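Long-range contact in Hydrogenase/urease nickel incorporation protein HypB (Helicobacter pylori, PDB 4LPS), which binds and slowly hydrolyses GTP and is required for nickel insertion during maturation of [NiFe] hydrogenase, and also for urease maturation: residues F173-D177 with Y236-F242. Numbering follows the deposited sequence.
Sequences FMCAD and YQSTHSF
A very short hydrogen bond, 2.4 Å from Tyr236 OH to Asp177 OD1, marks one end of this contact, with OD1 at the ring edge. Residues 236-242, the irregular C-terminal tail, run roughly antiparallel (156°) to 174-177, which lead from helix 170-174 into strand 178-182. Ala176 (phi/psi -75/131), Ser238 (-57/135) and His240 (-64/135) are extended. The CA-to-CB bonds of Tyr236, Ser238 and His240 point toward 173-177, those of Gln237 and Thr239 away; the three inward residues have chi1 t. CA atoms pair Cys175 with His240 (6.3 Å) and Asp177 with Ser238 (7.1 Å). Ser238 OG reaches Asp177 OD1 weakly at 3.2 Å and accepts a hydrogen bond from His240 N at 3.1 Å, an ST turn. The His240 imidazole presents its face to Cys175, whose CA sits 3.5 Å from the ring centroid (CH-pi). A water lies 2.8 Å from Cys175 O, 2.6 Å from Asp177 OD2 and 2.4 Å from Ser238 OG. Phe242 CE2 touches Cys175 CB at 4.3 Å. In this P-loop G domain the tail lies beside strand 152-158: Asp177 OD2 bonds Asn153 N, Ser238 is backbone hydrogen-bonded to Ala151, and helix 194-204 packs against Phe173 and Met174.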
loop_
_atom_site.group_PDB
_atom_site.type_symbol
_atom_site.label_atom_id
_atom_site.label_comp_id
_atom_site.label_asym_id
_atom_site.label_seq_id
_atom_site.Cartn_x
_atom_site.Cartn_y
_atom_site.Cartn_z
ATOM N N PHE A 173 4.978 -7.666 -8.711
ATOM C CA PHE A 173 4.530 -6.622 -9.625
ATOM C C PHE A 173 3.312 -7.038 -10.458
ATOM O O PHE A 173 2.574 -6.181 -10.942
ATOM C CB PHE A 173 5.684 -6.189 -10.530
ATOM C CG PHE A 173 6.707 -5.339 -9.828
ATOM C CD1 PHE A 173 6.494 -3.978 -9.663
ATOM C CD2 PHE A 173 7.864 -5.900 -9.304
ATOM C CE1 PHE A 173 7.425 -3.185 -9.010
ATOM C CE2 PHE A 173 8.799 -5.114 -8.649
ATOM C CZ PHE A 173 8.580 -3.757 -8.500
ATOM N N MET A 174 3.105 -8.342 -10.633
ATOM C CA MET A 174 1.906 -8.832 -11.314
ATOM C C MET A 174 0.639 -8.717 -10.454
ATOM O O MET A 174 -0.471 -8.823 -10.973
ATOM C CB MET A 174 2.095 -10.280 -11.781
ATOM C CG MET A 174 2.804 -10.399 -13.128
ATOM S SD MET A 174 3.014 -12.099 -13.700
ATOM C CE MET A 174 4.119 -12.762 -12.456
ATOM N N CYS A 175 0.789 -8.513 -9.147
ATOM C CA CYS A 175 -0.390 -8.345 -8.301
ATOM C C CYS A 175 -0.746 -6.872 -8.107
ATOM O O CYS A 175 -1.744 -6.546 -7.461
ATOM C CB CYS A 175 -0.181 -9.018 -6.941
ATOM S SG CYS A 175 0.703 -8.055 -5.711
ATOM N N ALA A 176 0.069 -5.987 -8.673
ATOM C CA ALA A 176 -0.141 -4.550 -8.536
ATOM C C ALA A 176 -1.290 -4.048 -9.408
ATOM O O ALA A 176 -1.358 -4.348 -10.602
ATOM C CB ALA A 176 1.134 -3.797 -8.876
ATOM N N ASP A 177 -2.186 -3.277 -8.800
ATOM C CA ASP A 177 -3.178 -2.510 -9.540
ATOM C C ASP A 177 -2.585 -1.165 -9.932
ATOM O O ASP A 177 -3.146 -0.436 -10.747
ATOM C CB ASP A 177 -4.447 -2.315 -8.709
ATOM C CG ASP A 177 -5.076 -3.623 -8.298
ATOM O OD1 ASP A 177 -5.684 -4.282 -9.166
ATOM O OD2 ASP A 177 -4.953 -4.000 -7.114
ATOM N N TYR A 236 -13.487 0.489 -7.693
ATOM C CA TYR A 236 -12.596 -0.517 -8.257
ATOM C C TYR A 236 -12.232 -1.543 -7.196
ATOM O O TYR A 236 -11.747 -1.190 -6.121
ATOM C CB TYR A 236 -11.324 0.113 -8.828
ATOM C CG TYR A 236 -10.311 -0.912 -9.292
ATOM C CD1 TYR A 236 -10.406 -1.495 -10.550
ATOM C CD2 TYR A 236 -9.261 -1.301 -8.468
ATOM C CE1 TYR A 236 -9.484 -2.436 -10.973
ATOM C CE2 TYR A 236 -8.337 -2.241 -8.880
ATOM C CZ TYR A 236 -8.453 -2.803 -10.134
ATOM O OH TYR A 236 -7.529 -3.737 -10.545
ATOM N N GLN A 237 -12.445 -2.813 -7.514
ATOM C CA GLN A 237 -12.108 -3.888 -6.594
ATOM C C GLN A 237 -11.314 -4.942 -7.339
ATOM O O GLN A 237 -11.852 -5.634 -8.207
ATOM C CB GLN A 237 -13.369 -4.500 -5.980
ATOM C CG GLN A 237 -14.163 -3.533 -5.115
ATOM C CD GLN A 237 -13.563 -3.363 -3.735
ATOM O OE1 GLN A 237 -12.737 -4.165 -3.298
ATOM N NE2 GLN A 237 -13.975 -2.309 -3.038
ATOM N N SER A 238 -10.033 -5.052 -6.996
ATOM C CA SER A 238 -9.127 -5.967 -7.681
ATOM C C SER A 238 -9.633 -7.403 -7.632
ATOM O O SER A 238 -10.078 -7.888 -6.589
ATOM C CB SER A 238 -7.727 -5.888 -7.068
ATOM O OG SER A 238 -6.855 -6.832 -7.661
ATOM N N THR A 239 -9.561 -8.078 -8.774
ATOM C CA THR A 239 -9.948 -9.475 -8.846
ATOM C C THR A 239 -8.712 -10.359 -8.850
ATOM O O THR A 239 -8.784 -11.533 -9.218
ATOM C CB THR A 239 -10.784 -9.771 -10.110
ATOM O OG1 THR A 239 -10.018 -9.444 -11.277
ATOM C CG2 THR A 239 -12.064 -8.953 -10.109
ATOM N N HIS A 240 -7.579 -9.794 -8.436
ATOM C CA HIS A 240 -6.319 -10.523 -8.492
ATOM C C HIS A 240 -6.319 -11.736 -7.576
ATOM O O HIS A 240 -6.741 -11.658 -6.419
ATOM C CB HIS A 240 -5.136 -9.635 -8.121
ATOM C CG HIS A 240 -3.822 -10.344 -8.212
ATOM N ND1 HIS A 240 -3.216 -10.631 -9.416
ATOM C CD2 HIS A 240 -3.026 -10.876 -7.253
ATOM C CE1 HIS A 240 -2.087 -11.279 -9.195
ATOM N NE2 HIS A 240 -1.949 -11.444 -7.892
ATOM N N SER A 241 -5.831 -12.853 -8.100
ATOM C CA SER A 241 -5.718 -14.074 -7.320
ATOM C C SER A 241 -4.322 -14.240 -6.742
ATOM O O SER A 241 -3.327 -14.217 -7.467
ATOM C CB SER A 241 -6.069 -15.288 -8.162
ATOM O OG SER A 241 -6.014 -16.458 -7.365
ATOM N N PHE A 242 -4.262 -14.420 -5.430
ATOM C CA PHE A 242 -2.997 -14.511 -4.722
ATOM C C PHE A 242 -2.599 -15.968 -4.506
ATOM O O PHE A 242 -1.415 -16.306 -4.450
ATOM C CB PHE A 242 -3.103 -13.771 -3.390
ATOM C CG PHE A 242 -3.360 -12.298 -3.540
ATOM C CD1 PHE A 242 -4.625 -11.829 -3.876
ATOM C CD2 PHE A 242 -2.344 -11.382 -3.340
ATOM C CE1 PHE A 242 -4.866 -10.477 -4.012
ATOM C CE2 PHE A 242 -2.580 -10.028 -3.475
ATOM C CZ PHE A 242 -3.844 -9.576 -3.812
ATOM O OXT PHE A 242 -3.453 -16.845 -4.380
HETATM O O HOH W 1 -4.499 -6.558 -7.065
#